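Orotidine 5'-phosphate decarboxylase (Methanocaldococcus jannaschii, PDB 4LUI) catalyses the decarboxylation of orotidine 5'-monophosphate to UMP, the last step of de novo UMP biosynthesis, and works as a homodimer of TIM barrels. Local coordinates at residues L97-G107 / V120-V131; G107-Q118 / L150-V159. All blocks are in the same frame, centred on the assembly; numbering follows the deposited sequence. Where two conformers were deposited one is given.

Contact 1 of 2, residues L97-G107 / V120-V131; sequences LKYADGIIVHG and VAKKLNKKVIMV
The imidazole of H106 lies alongside V131 and meets its CB obliquely, ND1 to CB 3.9 Å; a water sits at the ring's edge in its plane, bonded to ND1 and also to G107 N and V131 O, while NE2 bonds to A83 O of the second subunit. The ring crowns neighbouring parallel strands of a TIM barrel, 102-106 and 127-131, joined by a right-handed beta-alpha-beta crossover. Five backbone bonds zip the strands, among them V105 N to I129 O at 2.8 Å. On the face of I104, its CG2 presses on V131 CG2 at 3.5 Å, the two side chains crossing at about a right angle. On the other face, V105 CG2 meets V128 CG1 at 3.9 Å. Before the strand, K126, extended beyond CG (chi2 178°), runs along the loop after helix 86-97, and this shape delivers NZ to L97 O (2.7 Å) and A100 O (2.9 Å), the latter from above its carbonyl plane. A water accepts from NZ and donates to Y99 O and D101 OD1. A methionine in place of K126 would probably leave the L97 and A100 carbonyls without their shared donor and the loop less firmly held. One ammonium thus gathers three oxygens, its charge probably eased further by D101, whose OD2 is engaged by K69 and V76 N.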
loop_
_atom_site.group_PDB
_atom_site.type_symbol
_atom_site.label_atom_id
_atom_site.label_comp_id
_atom_site.label_asym_id
_atom_site.label_seq_id
_atom_site.Cartn_x
_atom_site.Cartn_y
_atom_site.Cartn_z
ATOM N N LEU B 97 -9.383 -9.974 -2.329
ATOM C CA LEU B 97 -10.157 -10.513 -3.438
ATOM C C LEU B 97 -11.300 -11.425 -2.996
ATOM O O LEU B 97 -12.043 -11.946 -3.836
ATOM C CB LEU B 97 -9.238 -11.226 -4.439
ATOM C CG LEU B 97 -8.237 -10.299 -5.136
ATOM C CD1 LEU B 97 -7.293 -11.123 -6.025
ATOM C CD2 LEU B 97 -8.952 -9.216 -5.945
ATOM N N LYS B 98 -11.466 -11.598 -1.686
ATOM C CA LYS B 98 -12.641 -12.288 -1.175
ATOM C C LYS B 98 -13.913 -11.572 -1.634
ATOM O O LYS B 98 -14.878 -12.220 -2.040
ATOM C CB LYS B 98 -12.592 -12.365 0.349
ATOM C CG LYS B 98 -13.756 -13.120 0.971
ATOM C CD LYS B 98 -13.515 -13.377 2.454
ATOM C CE LYS B 98 -14.667 -14.157 3.066
ATOM N NZ LYS B 98 -14.945 -15.396 2.287
ATOM N N TYR B 99 -13.895 -10.237 -1.582
ATOM C CA TYR B 99 -15.050 -9.433 -1.982
ATOM C C TYR B 99 -14.805 -8.529 -3.190
ATOM O O TYR B 99 -15.737 -8.252 -3.952
ATOM C CB TYR B 99 -15.584 -8.612 -0.806
ATOM C CG TYR B 99 -15.951 -9.466 0.382
ATOM C CD1 TYR B 99 -16.944 -10.427 0.283
ATOM C CD2 TYR B 99 -15.293 -9.323 1.599
ATOM C CE1 TYR B 99 -17.279 -11.226 1.359
ATOM C CE2 TYR B 99 -15.624 -10.118 2.688
ATOM C CZ TYR B 99 -16.618 -11.067 2.560
ATOM O OH TYR B 99 -16.962 -11.869 3.632
ATOM N N ALA B 100 -13.573 -8.058 -3.364
ATOM C CA ALA B 100 -13.256 -7.238 -4.532
ATOM C C ALA B 100 -13.097 -8.101 -5.782
ATOM O O ALA B 100 -12.831 -9.299 -5.700
ATOM C CB ALA B 100 -11.992 -6.446 -4.302
ATOM N N ASP B 101 -13.239 -7.468 -6.938
ATOM C CA ASP B 101 -13.115 -8.158 -8.210
ATOM C C ASP B 101 -11.738 -7.988 -8.819
ATOM O O ASP B 101 -11.386 -8.696 -9.752
ATOM C CB ASP B 101 -14.171 -7.637 -9.176
ATOM C CG ASP B 101 -15.559 -7.873 -8.657
ATOM O OD1 ASP B 101 -15.908 -9.062 -8.474
ATOM O OD2 ASP B 101 -16.288 -6.888 -8.416
ATOM N N GLY B 102 -10.974 -7.044 -8.293
ATOM C CA GLY B 102 -9.642 -6.786 -8.797
ATOM C C GLY B 102 -8.847 -6.031 -7.757
ATOM O O GLY B 102 -9.408 -5.446 -6.830
ATOM N N ILE B 103 -7.529 -6.071 -7.905
ATOM C CA ILE B 103 -6.646 -5.416 -6.958
ATOM C C ILE B 103 -5.502 -4.730 -7.707
ATOM O O ILE B 103 -4.994 -5.260 -8.708
ATOM C CB ILE B 103 -6.135 -6.442 -5.906
ATOM C CG1 ILE B 103 -5.344 -5.755 -4.793
ATOM C CG2 ILE B 103 -5.331 -7.571 -6.564
ATOM C CD1 ILE B 103 -4.934 -6.739 -3.693
ATOM N N ILE B 104 -5.127 -3.538 -7.237
ATOM C CA ILE B 104 -4.061 -2.762 -7.858
ATOM C C ILE B 104 -2.759 -2.961 -7.083
ATOM O O ILE B 104 -2.730 -2.819 -5.852
ATOM C CB ILE B 104 -4.440 -1.261 -7.950
ATOM C CG1 ILE B 104 -5.598 -1.090 -8.943
ATOM C CG2 ILE B 104 -3.235 -0.426 -8.372
ATOM C CD1 ILE B 104 -6.251 0.284 -8.910
ATOM N N VAL B 105 -1.704 -3.317 -7.817
ATOM C CA VAL B 105 -0.392 -3.602 -7.240
ATOM C C VAL B 105 0.696 -2.716 -7.856
ATOM O O VAL B 105 0.566 -2.244 -8.990
ATOM C CB VAL B 105 -0.009 -5.084 -7.432
ATOM C CG1 VAL B 105 -1.166 -5.982 -6.970
ATOM C CG2 VAL B 105 0.323 -5.382 -8.894
ATOM N N HIS B 106 1.758 -2.467 -7.096
ATOM C CA HIS B 106 2.953 -1.837 -7.658
ATOM C C HIS B 106 3.805 -2.875 -8.352
ATOM O O HIS B 106 3.924 -4.005 -7.881
ATOM C CB HIS B 106 3.797 -1.154 -6.568
ATOM C CG HIS B 106 3.384 0.258 -6.281
ATOM N ND1 HIS B 106 3.531 1.276 -7.198
ATOM C CD2 HIS B 106 2.849 0.825 -5.173
ATOM C CE1 HIS B 106 3.105 2.411 -6.669
ATOM N NE2 HIS B 106 2.668 2.160 -5.448
ATOM N N GLY B 107 4.376 -2.503 -9.490
ATOM C CA GLY B 107 5.358 -3.346 -10.143
ATOM C C GLY B 107 6.768 -3.081 -9.636
ATOM O O GLY B 107 7.669 -3.906 -9.859
ATOM N N VAL B 120 -3.061 -15.770 -6.818
ATOM C CA VAL B 120 -4.294 -15.763 -6.040
ATOM C C VAL B 120 -5.469 -15.392 -6.934
ATOM O O VAL B 120 -6.517 -16.060 -6.918
ATOM C CB VAL B 120 -4.215 -14.751 -4.872
ATOM C CG1 VAL B 120 -5.591 -14.554 -4.196
ATOM C CG2 VAL B 120 -3.173 -15.192 -3.870
ATOM N N ALA B 121 -5.288 -14.327 -7.710
ATOM C CA ALA B 121 -6.357 -13.797 -8.563
ATOM C C ALA B 121 -6.808 -14.807 -9.612
ATOM O O ALA B 121 -8.005 -14.918 -9.902
ATOM C CB ALA B 121 -5.915 -12.514 -9.229
ATOM N N LYS B 122 -5.856 -15.547 -10.175
ATOM C CA LYS B 122 -6.168 -16.514 -11.226
ATOM C C LYS B 122 -7.119 -17.601 -10.746
ATOM O O LYS B 122 -8.056 -17.986 -11.452
ATOM C CB LYS B 122 -4.880 -17.157 -11.752
ATOM C CG LYS B 122 -4.076 -16.264 -12.677
ATOM C CD LYS B 122 -2.881 -17.009 -13.260
ATOM C CE LYS B 122 -2.070 -16.119 -14.191
ATOM N NZ LYS B 122 -0.850 -16.826 -14.689
ATOM N N LYS B 123 -6.881 -18.094 -9.539
ATOM C CA LYS B 123 -7.730 -19.129 -8.982
ATOM C C LYS B 123 -9.153 -18.628 -8.754
ATOM O O LYS B 123 -10.093 -19.419 -8.750
ATOM C CB LYS B 123 -7.130 -19.685 -7.690
ATOM C CG LYS B 123 -5.812 -20.401 -7.912
ATOM C CD LYS B 123 -5.304 -21.049 -6.641
ATOM C CE LYS B 123 -3.961 -21.722 -6.881
ATOM N NZ LYS B 123 -4.008 -22.700 -8.009
ATOM N N LEU B 124 -9.300 -17.316 -8.586
ATOM C CA LEU B 124 -10.599 -16.716 -8.296
ATOM C C LEU B 124 -11.266 -16.104 -9.528
ATOM O O LEU B 124 -12.383 -15.571 -9.436
ATOM C CB LEU B 124 -10.447 -15.646 -7.218
ATOM C CG LEU B 124 -9.865 -16.116 -5.885
ATOM C CD1 LEU B 124 -9.573 -14.926 -4.984
ATOM C CD2 LEU B 124 -10.808 -17.092 -5.201
ATOM N N ASN B 125 -10.587 -16.198 -10.671
ATOM C CA ASN B 125 -11.006 -15.512 -11.896
ATOM C C ASN B 125 -11.195 -14.020 -11.643
ATOM O O ASN B 125 -12.192 -13.417 -12.054
ATOM C CB ASN B 125 -12.288 -16.130 -12.469
ATOM C CG ASN B 125 -12.603 -15.623 -13.862
ATOM O OD1 ASN B 125 -11.704 -15.215 -14.598
ATOM N ND2 ASN B 125 -13.885 -15.643 -14.234
ATOM N N LYS B 126 -10.223 -13.425 -10.961
ATOM C CA LYS B 126 -10.270 -12.004 -10.661
ATOM C C LYS B 126 -9.030 -11.310 -11.215
ATOM O O LYS B 126 -8.130 -11.979 -11.744
ATOM C CB LYS B 126 -10.491 -11.778 -9.160
ATOM C CG LYS B 126 -11.921 -12.177 -8.753
ATOM C CD LYS B 126 -12.195 -12.025 -7.279
ATOM C CE LYS B 126 -13.689 -12.186 -7.023
ATOM N NZ LYS B 126 -14.044 -11.954 -5.604
ATOM N N LYS B 127 -9.009 -9.984 -11.139
ATOM C CA LYS B 127 -8.032 -9.176 -11.863
ATOM C C LYS B 127 -6.877 -8.639 -11.021
ATOM O O LYS B 127 -7.044 -8.256 -9.850
ATOM C CB LYS B 127 -8.718 -7.989 -12.540
ATOM C CG LYS B 127 -9.730 -8.351 -13.603
ATOM C CD LYS B 127 -10.337 -7.081 -14.181
ATOM C CE LYS B 127 -11.387 -7.398 -15.230
ATOM N NZ LYS B 127 -12.017 -6.133 -15.691
ATOM N N VAL B 128 -5.712 -8.583 -11.654
ATOM C CA VAL B 128 -4.553 -7.872 -11.108
ATOM C C VAL B 128 -4.188 -6.715 -12.044
ATOM O O VAL B 128 -4.089 -6.885 -13.255
ATOM C CB VAL B 128 -3.362 -8.814 -10.968
ATOM C CG1 VAL B 128 -2.132 -8.074 -10.410
ATOM C CG2 VAL B 128 -3.734 -9.976 -10.094
ATOM N N ILE B 129 -4.004 -5.536 -11.468
ATOM C CA ILE B 129 -3.801 -4.323 -12.231
ATOM C C ILE B 129 -2.503 -3.705 -11.720
ATOM O O ILE B 129 -2.338 -3.528 -10.520
ATOM C CB ILE B 129 -4.976 -3.358 -11.981
ATOM C CG1 ILE B 129 -6.289 -3.965 -12.514
ATOM C CG2 ILE B 129 -4.701 -1.992 -12.574
ATOM C CD1 ILE B 129 -7.544 -3.396 -11.866
ATOM N N MET B 130 -1.568 -3.406 -12.611
ATOM C CA MET B 130 -0.270 -2.891 -12.162
ATOM C C MET B 130 -0.144 -1.384 -12.362
ATOM O O MET B 130 -0.423 -0.873 -13.452
ATOM C CB MET B 130 0.876 -3.579 -12.921
ATOM C CG MET B 130 2.255 -3.086 -12.463
ATOM S SD MET B 130 3.599 -3.635 -13.537
ATOM C CE MET B 130 3.321 -5.394 -13.460
ATOM N N VAL B 131 0.303 -0.678 -11.324
ATOM C CA VAL B 131 0.681 0.718 -11.494
ATOM C C VAL B 131 2.000 0.773 -12.245
ATOM O O VAL B 131 3.012 0.270 -11.755
ATOM C CB VAL B 131 0.927 1.402 -10.147
ATOM C CG1 VAL B 131 1.346 2.854 -10.374
ATOM C CG2 VAL B 131 -0.312 1.352 -9.292
HETATM O O HOH W 1 -16.356 -10.066 -6.008
HETATM O O HOH W 2 4.836 0.328 -9.601
#

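Contact 2 of 2, residues G107-Q118 / L150-V159; sequences GFVGEDSVKAVQ and LSEMAKKLKV
L157 CG stands anti to its carbonyl carbon (chi1 -62°), which turns the two methyls toward helix 111-118, CD1 to V114 and CD2 to K115; E111, extended beyond CG, likewise reaches across to K156. This is helix-helix packing on the outside of the TIM barrel, with 111-118 and 150-157 inclined at 42°, and L157 is a knob in the hole formed by E111, V114, K115 and Q118. Its CD1 meets V114 CG1 at 3.7 Å, while CD2 lies against CE of K115, whose chain crosses at about a right angle. At the N-terminal end of helix 111-118, L150 CD2 packs on the backbone of G107, 3.6 Å from its C. K156 NZ closes the outer side in a salt bridge with E111 OE2 (2.7 Å), which accepts on its syn lone pair. The adjoining F108 stacks on F108 of the second subunit, placing this end of the contact beside the dimer interface. At the far end, Q118 NE2 donates to L157 O over 2.9 Å, almost straight at 177°: the acceptor lies in the amide plane of Q118, but the donor stands above the plane of the carbonyl.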
loop_
_atom_site.group_PDB
_atom_site.type_symbol
_atom_site.label_atom_id
_atom_site.label_comp_id
_atom_site.label_asym_id
_atom_site.label_seq_id
_atom_site.Cartn_x
_atom_site.Cartn_y
_atom_site.Cartn_z
ATOM N N GLY B 107 4.376 -2.503 -9.490
ATOM C CA GLY B 107 5.358 -3.346 -10.143
ATOM C C GLY B 107 6.768 -3.081 -9.636
ATOM O O GLY B 107 7.669 -3.906 -9.859
ATOM N N PHE B 108 6.988 -1.941 -8.968
ATOM C CA PHE B 108 8.368 -1.583 -8.599
ATOM C C PHE B 108 9.031 -2.553 -7.625
ATOM O O PHE B 108 10.258 -2.634 -7.573
ATOM C CB PHE B 108 8.542 -0.094 -8.189
ATOM C CG PHE B 108 8.063 0.255 -6.801
ATOM C CD1 PHE B 108 6.876 0.948 -6.618
ATOM C CD2 PHE B 108 8.834 -0.036 -5.678
ATOM C CE1 PHE B 108 6.450 1.321 -5.322
ATOM C CE2 PHE B 108 8.398 0.315 -4.395
ATOM C CZ PHE B 108 7.202 0.984 -4.227
ATOM N N VAL B 109 8.224 -3.319 -6.895
ATOM C CA VAL B 109 8.759 -4.290 -5.948
ATOM C C VAL B 109 9.181 -5.603 -6.621
ATOM O O VAL B 109 9.731 -6.491 -5.975
ATOM C CB VAL B 109 7.816 -4.517 -4.725
ATOM C CG1 VAL B 109 7.623 -3.216 -3.961
ATOM C CG2 VAL B 109 6.465 -5.028 -5.170
ATOM N N GLY B 110 8.949 -5.714 -7.928
ATOM C CA GLY B 110 9.530 -6.813 -8.684
ATOM C C GLY B 110 8.526 -7.840 -9.160
ATOM O O GLY B 110 7.377 -7.865 -8.723
ATOM N N GLU B 111 8.984 -8.713 -10.047
ATOM C CA GLU B 111 8.116 -9.704 -10.669
ATOM C C GLU B 111 7.478 -10.681 -9.701
ATOM O O GLU B 111 6.306 -11.007 -9.839
ATOM C CB GLU B 111 8.912 -10.533 -11.676
ATOM C CG GLU B 111 9.008 -9.929 -13.042
ATOM C CD GLU B 111 9.605 -10.897 -14.041
ATOM O OE1 GLU B 111 9.455 -12.119 -13.853
ATOM O OE2 GLU B 111 10.218 -10.428 -15.010
ATOM N N ASP B 112 8.266 -11.199 -8.768
ATOM C CA ASP B 112 7.762 -12.241 -7.881
ATOM C C ASP B 112 6.619 -11.724 -7.017
ATOM O O ASP B 112 5.648 -12.436 -6.773
ATOM C CB ASP B 112 8.877 -12.903 -7.044
ATOM C CG ASP B 112 9.675 -11.918 -6.207
ATOM O OD1 ASP B 112 9.483 -10.689 -6.337
ATOM O OD2 ASP B 112 10.517 -12.395 -5.417
ATOM N N SER B 113 6.725 -10.476 -6.576
ATOM C CA SER B 113 5.669 -9.888 -5.756
ATOM C C SER B 113 4.374 -9.742 -6.549
ATOM O O SER B 113 3.286 -9.976 -6.029
ATOM C CB SER B 113 6.114 -8.544 -5.203
ATOM O OG SER B 113 7.157 -8.737 -4.275
ATOM N N VAL B 114 4.495 -9.359 -7.815
ATOM C CA VAL B 114 3.319 -9.238 -8.666
ATOM C C VAL B 114 2.697 -10.617 -8.942
ATOM O O VAL B 114 1.480 -10.802 -8.809
ATOM C CB VAL B 114 3.653 -8.519 -9.983
ATOM C CG1 VAL B 114 2.452 -8.537 -10.912
ATOM C CG2 VAL B 114 4.115 -7.086 -9.706
ATOM N N LYS B 115 3.545 -11.577 -9.294
ATOM C CA LYS B 115 3.117 -12.959 -9.539
ATOM C C LYS B 115 2.356 -13.558 -8.353
ATOM O O LYS B 115 1.380 -14.284 -8.532
ATOM C CB LYS B 115 4.338 -13.824 -9.872
ATOM C CG LYS B 115 4.847 -13.677 -11.300
ATOM C CD LYS B 115 6.045 -14.600 -11.540
ATOM C CE LYS B 115 6.359 -14.788 -13.021
ATOM N NZ LYS B 115 5.251 -15.487 -13.738
ATOM N N ALA B 116 2.804 -13.248 -7.138
ATOM C CA ALA B 116 2.133 -13.743 -5.936
ATOM C C ALA B 116 0.670 -13.313 -5.897
ATOM O O ALA B 116 -0.210 -14.103 -5.550
ATOM C CB ALA B 116 2.869 -13.277 -4.682
ATOM N N VAL B 117 0.414 -12.061 -6.256
ATOM C CA VAL B 117 -0.959 -11.569 -6.334
ATOM C C VAL B 117 -1.711 -12.233 -7.495
ATOM O O VAL B 117 -2.848 -12.677 -7.327
ATOM C CB VAL B 117 -0.991 -10.058 -6.494
ATOM C CG1 VAL B 117 -2.420 -9.566 -6.570
ATOM C CG2 VAL B 117 -0.284 -9.414 -5.309
ATOM N N GLN B 118 -1.063 -12.326 -8.657
ATOM C CA GLN B 118 -1.665 -12.976 -9.821
ATOM C C GLN B 118 -2.092 -14.410 -9.551
ATOM O O GLN B 118 -3.166 -14.839 -9.979
ATOM C CB GLN B 118 -0.685 -12.965 -10.992
ATOM C CG GLN B 118 -0.486 -11.612 -11.620
ATOM C CD GLN B 118 0.388 -11.724 -12.843
ATOM O OE1 GLN B 118 1.591 -11.950 -12.732
ATOM N NE2 GLN B 118 -0.221 -11.622 -14.022
ATOM N N LEU B 150 8.326 -0.781 -16.511
ATOM C CA LEU B 150 7.159 -1.291 -15.805
ATOM C C LEU B 150 6.054 -1.732 -16.756
ATOM O O LEU B 150 5.429 -2.766 -16.538
ATOM C CB LEU B 150 6.629 -0.273 -14.786
ATOM C CG LEU B 150 7.482 -0.103 -13.525
ATOM C CD1 LEU B 150 6.910 1.003 -12.662
ATOM C CD2 LEU B 150 7.545 -1.407 -12.730
ATOM N N SER B 151 5.816 -0.961 -17.811
ATOM C CA SER B 151 4.809 -1.361 -18.788
ATOM C C SER B 151 5.256 -2.616 -19.547
ATOM O O SER B 151 4.429 -3.457 -19.903
ATOM C CB SER B 151 4.477 -0.216 -19.751
ATOM O OG SER B 151 5.640 0.272 -20.389
ATOM N N GLU B 152 6.561 -2.754 -19.778
ATOM C CA GLU B 152 7.081 -3.975 -20.383
ATOM C C GLU B 152 6.868 -5.161 -19.441
ATOM O O GLU B 152 6.555 -6.264 -19.900
ATOM C CB GLU B 152 8.570 -3.846 -20.742
ATOM C CG GLU B 152 8.857 -2.836 -21.839
ATOM C CD GLU B 152 10.299 -2.353 -21.846
ATOM O OE1 GLU B 152 11.164 -3.026 -21.242
ATOM O OE2 GLU B 152 10.556 -1.289 -22.456
ATOM N N MET B 153 7.024 -4.946 -18.139
ATOM C CA MET B 153 6.824 -6.049 -17.209
ATOM C C MET B 153 5.344 -6.417 -17.100
ATOM O O MET B 153 5.001 -7.593 -16.965
ATOM C CB MET B 153 7.411 -5.738 -15.835
ATOM C CG MET B 153 7.437 -6.942 -14.927
ATOM S SD MET B 153 8.173 -6.575 -13.333
ATOM C CE MET B 153 7.370 -5.028 -12.942
ATOM N N ALA B 154 4.474 -5.415 -17.173
ATOM C CA ALA B 154 3.033 -5.665 -17.176
ATOM C C ALA B 154 2.654 -6.553 -18.370
ATOM O O ALA B 154 1.874 -7.501 -18.237
ATOM C CB ALA B 154 2.271 -4.356 -17.232
ATOM N N LYS B 155 3.240 -6.261 -19.528
ATOM C CA LYS B 155 2.991 -7.069 -20.723
ATOM C C LYS B 155 3.523 -8.496 -20.567
ATOM O O LYS B 155 2.837 -9.462 -20.914
ATOM C CB LYS B 155 3.601 -6.407 -21.961
ATOM C CG LYS B 155 3.492 -7.251 -23.231
ATOM C CD LYS B 155 3.825 -6.440 -24.479
ATOM C CE LYS B 155 5.237 -5.896 -24.437
ATOM N NZ LYS B 155 5.509 -4.915 -25.539
ATOM N N LYS B 156 4.744 -8.618 -20.044
ATOM C CA LYS B 156 5.381 -9.923 -19.849
ATOM C C LYS B 156 4.566 -10.815 -18.916
ATOM O O LYS B 156 4.326 -11.994 -19.216
ATOM C CB LYS B 156 6.792 -9.741 -19.281
ATOM C CG LYS B 156 7.502 -11.041 -18.954
ATOM C CD LYS B 156 8.823 -10.783 -18.245
ATOM C CE LYS B 156 9.501 -12.098 -17.875
ATOM N NZ LYS B 156 10.791 -11.898 -17.157
ATOM N N LEU B 157 4.133 -10.246 -17.793
ATOM C CA LEU B 157 3.385 -11.001 -16.789
ATOM C C LEU B 157 1.911 -11.192 -17.141
ATOM O O LEU B 157 1.213 -11.960 -16.482
ATOM C CB LEU B 157 3.490 -10.318 -15.423
ATOM C CG LEU B 157 4.902 -10.201 -14.842
ATOM C CD1 LEU B 157 4.865 -9.460 -13.501
ATOM C CD2 LEU B 157 5.545 -11.577 -14.690
ATOM N N LYS B 158 1.445 -10.509 -18.183
ATOM C CA LYS B 158 0.057 -10.620 -18.614
ATOM C C LYS B 158 -0.912 -10.231 -17.496
ATOM O O LYS B 158 -1.874 -10.950 -17.214
ATOM C CB LYS B 158 -0.270 -12.039 -19.108
ATOM C CG LYS B 158 0.534 -12.531 -20.303
ATOM C CD LYS B 158 0.120 -13.963 -20.639
ATOM C CE LYS B 158 1.082 -14.641 -21.608
ATOM N NZ LYS B 158 1.066 -14.000 -22.940
ATOM N N VAL B 159 -0.660 -9.103 -16.844
ATOM C CA VAL B 159 -1.633 -8.595 -15.892
ATOM C C VAL B 159 -2.883 -8.159 -16.664
ATOM O O VAL B 159 -2.871 -8.060 -17.897
ATOM C CB VAL B 159 -1.065 -7.437 -15.044
ATOM C CG1 VAL B 159 0.099 -7.924 -14.180
ATOM C CG2 VAL B 159 -0.610 -6.299 -15.933
#

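How the contacts relate
Contact 1 belongs to the barrel wall and contact 2 to the helical layer around it, about 12 Å apart between centres. Both are largely buried, contact 1 deeper, its centre about 11 Å from that of the chain against about 16 Å. Helix 111-124 serves both, its last turn in contact 1 and its earlier turns in contact 2, and G107 is common to the two. The four segments alternate along the chain, so the pairings cross. I103 CG2 against V117 CG1 (3.5 Å) joins strand to helix. Contact 1 relies on backbone bonds and aliphatic packing, with a lysine-held loop at one end; contact 2 rests mainly on side chains, leucine and valine inside, an ion pair toward the outside, one amide reaching a backbone carbonyl. Both reach the second subunit.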